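Local coordinates for amidohydrolase (Thermotoga maritima, PDB 3OOQ) that is a metal-dependent hydrolase of the amidohydrolase family, possibly acting on cyclic amides as an allantoinase does, at the interface of chains A and B and the interface of chains A and C. Coordinates in Å, arbitrary orientation; residue numbers count along the deposited sequence, not the author numbering. Chains: chain A/B/C, amidohydrolase.

Contact 1 and contact 2 lie about 50 Å apart, measured between the centres of their C-alpha atoms, and share no residue. Chain A meets chain B in contact 1 through the segment between helices 156-164 and 172-198. In contact 2 it meets chain C through the segment between strands 361-364 and 375-380. The whole A-C interface is two-fold symmetric, so contact 2 recurs with the chains exchanged. The A-B interface is not an exact two-fold. Chain A thus touches two neighbours through these two separate patches. The deposited assembly holds ten copies, but the structure alone does not show that this is the biological oligomer.

Contact 1: the interface of chains A and B. Residues chain A 166-168, 170; chain B 84, 165.
The guanidinium group of B:Arg165 meets the backbone carbonyl of A:Lys166. Its NH2 donates to A:Lys166 O over 2.8 Å, and the bond is nearly straight, 171° at the hydrogen. The oxygen lies close to the guanidinium plane, while the donor is tilted 30° from the carbonyl plane. A bend at chi3 brings the guanidinium group of B:Arg165 to this carbonyl. Another hydrogen bond joins two hydroxyls, A:Thr168 OG1 and B:Thr84 OG1, 2.5 Å apart. Which one donates is not decided.

Two waters extend the polar contact. Water 2 is 2.9 Å from B:Arg165 NH1 and also bonds to A:Lys166 O, so this carbonyl is shared by the guanidinium group and a water. Water 1 links A:Thr168 N to B:Thr84 O, which it meets at 2.7 Å. The two waters are themselves 2.8 Å apart and so connect the B:Arg165 and A:Lys166 pair to A:Thr168 N and B:Thr84 O. A lysine in place of B:Arg165 would lack the flat pair of N-H groups and would probably leave A:Lys166 O or water 2 without its present mate.

Apolar packing is slight. The methyl CG2 of B:Thr84 lies against the side chain of A:Ser170, 3.4 Å from its hydroxyl OG and also near CB. It also lies beside the backbone of A:Gln167. The methyl is anti to the carbonyl carbon of its own residue, and the hydroxyl is turned to A:Thr168 instead (chi1 56°).

The site is a small, mostly polar part of a contact between copies of one protein. It may help to set how chains A and B pack in the assembly.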
loop_
_atom_site.group_PDB
_atom_site.type_symbol
_atom_site.label_atom_id
_atom_site.label_comp_id
_atom_site.label_asym_id
_atom_site.label_seq_id
_atom_site.Cartn_x
_atom_site.Cartn_y
_atom_site.Cartn_z
ATOM N N LYS A 166 -0.064 -14.224 0.768
ATOM C CA LYS A 166 -1.511 -14.357 0.507
ATOM C C LYS A 166 -1.788 -15.399 -0.573
ATOM O O LYS A 166 -2.733 -15.267 -1.353
ATOM C CB LYS A 166 -2.100 -13.001 0.067
ATOM C CG LYS A 166 -2.819 -12.214 1.137
ATOM C CD LYS A 166 -1.896 -11.748 2.229
ATOM C CE LYS A 166 -2.596 -11.822 3.574
ATOM N NZ LYS A 166 -2.213 -10.677 4.441
ATOM N N GLN A 167 -0.934 -16.422 -0.629
ATOM C CA GLN A 167 -0.903 -17.313 -1.760
ATOM C C GLN A 167 -0.905 -18.751 -1.260
ATOM O O GLN A 167 -0.446 -19.025 -0.142
ATOM C CB GLN A 167 0.370 -16.998 -2.565
ATOM C CG GLN A 167 0.784 -17.997 -3.639
ATOM C CD GLN A 167 2.012 -17.511 -4.403
ATOM O OE1 GLN A 167 2.616 -16.487 -4.043
ATOM N NE2 GLN A 167 2.386 -18.232 -5.449
ATOM N N THR A 168 -1.408 -19.667 -2.083
ATOM C CA THR A 168 -1.389 -21.093 -1.733
ATOM C C THR A 168 0.069 -21.591 -1.673
ATOM O O THR A 168 0.826 -21.332 -2.593
ATOM C CB THR A 168 -2.177 -21.910 -2.771
ATOM O OG1 THR A 168 -3.479 -21.326 -2.944
ATOM C CG2 THR A 168 -2.321 -23.380 -2.333
ATOM N N SER A 170 -1.260 -21.717 2.511
ATOM C CA SER A 170 -1.229 -21.023 3.780
ATOM C C SER A 170 -1.479 -21.981 4.949
ATOM O O SER A 170 -1.413 -21.566 6.095
ATOM C CB SER A 170 -2.238 -19.876 3.784
ATOM O OG SER A 170 -3.547 -20.368 3.527
ATOM N N THR B 84 -6.867 -19.055 0.093
ATOM C CA THR B 84 -5.979 -18.379 -0.874
ATOM C C THR B 84 -6.447 -18.686 -2.302
ATOM O O THR B 84 -5.780 -18.353 -3.277
ATOM C CB THR B 84 -4.536 -18.902 -0.720
ATOM O OG1 THR B 84 -4.550 -20.330 -0.870
ATOM C CG2 THR B 84 -3.969 -18.557 0.675
ATOM N N ARG B 165 -10.347 -9.992 -0.456
ATOM C CA ARG B 165 -9.270 -10.190 -1.423
ATOM C C ARG B 165 -9.577 -9.516 -2.766
ATOM O O ARG B 165 -8.757 -9.573 -3.685
ATOM C CB ARG B 165 -8.995 -11.703 -1.617
ATOM C CG ARG B 165 -8.342 -12.389 -0.371
ATOM C CD ARG B 165 -8.248 -13.935 -0.496
ATOM N NE ARG B 165 -7.674 -14.348 -1.792
ATOM C CZ ARG B 165 -6.378 -14.605 -2.021
ATOM N NH1 ARG B 165 -5.990 -14.950 -3.247
ATOM N NH2 ARG B 165 -5.465 -14.519 -1.040
HETATM O O HOH W 1 -3.215 -18.236 -4.101
HETATM O O HOH W 2 -3.345 -15.460 -4.345
#

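Contact 2: the interface of chains A and C. Residues chain A 370-374; chain C 320, 323-324.
C:Arg324 lays its guanidinium group beneath the selenomethionine side chain of A:Met371. The SE atom sits over the centre of the guanidinium face, 4.1 Å above its plane. The two side chains cross at a slant, and the terminal methyl CE of A:Met371 comes 3.5 Å from C:Arg324 NH2. Bends at chi2 (-55°) and chi3 fold the A:Met371 chain over this face.

The edge of the same guanidinium group does the polar work. C:Arg324 NH2 donates to the backbone carbonyl A:Asp370 O over 3.1 Å. This oxygen is close to the guanidinium plane, but the donor stands above the carbonyl plane, 56° out of it. C:Arg324 NE is also near A:Ser373 O, yet its N-H points elsewhere. The aliphatic part of the arginine runs past A:Val374 in the opposite direction, with A:Val374 CG1 4.0 Å from C:Arg324 CG.

C:Met323, also a selenomethionine, packs on A:Met371 and A:Lys372. Its CE is 3.8 Å from A:Met371 CB, and its SE is 4.0 Å from A:Lys372 CE. C:Ala320 CB meets A:Met371 CG. Water 3 joins the carbonyl oxygens of A:Lys372 and C:Met323.

Within chain A, A:Lys372 N bonds to A:Asp370 OD1, which is likely to steady this loop. The loop leads into strand 375-380 and docks on the end of helix 315-321 and the 3-10 helix 322-325 of chain C.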
loop_
_atom_site.group_PDB
_atom_site.type_symbol
_atom_site.label_atom_id
_atom_site.label_comp_id
_atom_site.label_asym_id
_atom_site.label_seq_id
_atom_site.Cartn_x
_atom_site.Cartn_y
_atom_site.Cartn_z
ATOM N N ASP A 370 37.575 -33.386 21.737
ATOM C CA ASP A 370 38.259 -32.678 22.810
ATOM C C ASP A 370 38.469 -31.252 22.297
ATOM O O ASP A 370 39.116 -31.042 21.270
ATOM C CB ASP A 370 39.580 -33.401 23.139
ATOM C CG ASP A 370 40.459 -32.663 24.158
ATOM O OD1 ASP A 370 40.126 -31.565 24.648
ATOM O OD2 ASP A 370 41.523 -33.213 24.476
HETATM N N MSE A 371 37.915 -30.281 23.023
HETATM C CA MSE A 371 37.922 -28.883 22.580
HETATM C C MSE A 371 39.323 -28.266 22.493
HETATM O O MSE A 371 39.493 -27.213 21.884
HETATM C CB MSE A 371 36.992 -28.023 23.446
HETATM C CG MSE A 371 35.516 -28.369 23.324
HETATM SE SE MSE A 371 34.887 -28.330 21.451
HETATM C CE MSE A 371 34.885 -30.258 21.030
ATOM N N LYS A 372 40.324 -28.920 23.086
ATOM C CA LYS A 372 41.719 -28.496 22.900
ATOM C C LYS A 372 42.285 -28.869 21.529
ATOM O O LYS A 372 43.260 -28.268 21.069
ATOM C CB LYS A 372 42.612 -29.068 24.005
ATOM C CG LYS A 372 42.489 -28.306 25.289
ATOM C CD LYS A 372 42.939 -29.109 26.478
ATOM C CE LYS A 372 43.040 -28.188 27.677
ATOM N NZ LYS A 372 42.556 -28.879 28.900
ATOM N N SER A 373 41.683 -29.860 20.878
ATOM C CA SER A 373 42.155 -30.326 19.569
ATOM C C SER A 373 41.946 -29.304 18.451
ATOM O O SER A 373 40.930 -28.609 18.430
ATOM C CB SER A 373 41.436 -31.613 19.212
ATOM O OG SER A 373 41.680 -32.583 20.200
ATOM N N VAL A 374 42.910 -29.210 17.534
ATOM C CA VAL A 374 42.802 -28.325 16.363
ATOM C C VAL A 374 43.113 -29.102 15.072
ATOM O O VAL A 374 43.859 -30.086 15.095
ATOM C CB VAL A 374 43.760 -27.081 16.455
ATOM C CG1 VAL A 374 43.493 -26.241 17.723
ATOM C CG2 VAL A 374 45.246 -27.485 16.382
ATOM N N ALA C 320 34.139 -23.679 26.393
ATOM C CA ALA C 320 35.104 -24.775 26.169
ATOM C C ALA C 320 35.690 -24.713 24.760
ATOM O O ALA C 320 36.891 -24.966 24.549
ATOM C CB ALA C 320 34.465 -26.157 26.430
HETATM N N MSE C 323 39.025 -22.825 23.756
HETATM C CA MSE C 323 40.336 -23.456 23.973
HETATM C C MSE C 323 40.943 -23.891 22.654
HETATM O O MSE C 323 42.145 -24.124 22.558
HETATM C CB MSE C 323 40.227 -24.655 24.911
HETATM C CG MSE C 323 39.807 -24.269 26.302
HETATM SE SE MSE C 323 39.912 -25.746 27.567
HETATM C CE MSE C 323 38.537 -26.900 26.775
ATOM N N ARG C 324 40.097 -23.986 21.638
ATOM C CA ARG C 324 40.514 -24.330 20.290
ATOM C C ARG C 324 41.083 -23.078 19.592
ATOM O O ARG C 324 41.639 -23.165 18.501
ATOM C CB ARG C 324 39.307 -24.889 19.536
ATOM C CG ARG C 324 39.585 -25.706 18.300
ATOM C CD ARG C 324 38.342 -26.522 17.927
ATOM N NE ARG C 324 38.337 -27.864 18.532
ATOM C CZ ARG C 324 37.487 -28.837 18.212
ATOM N NH1 ARG C 324 36.528 -28.625 17.305
ATOM N NH2 ARG C 324 37.595 -30.024 18.802
HETATM O O HOH W 3 44.358 -25.780 21.841
#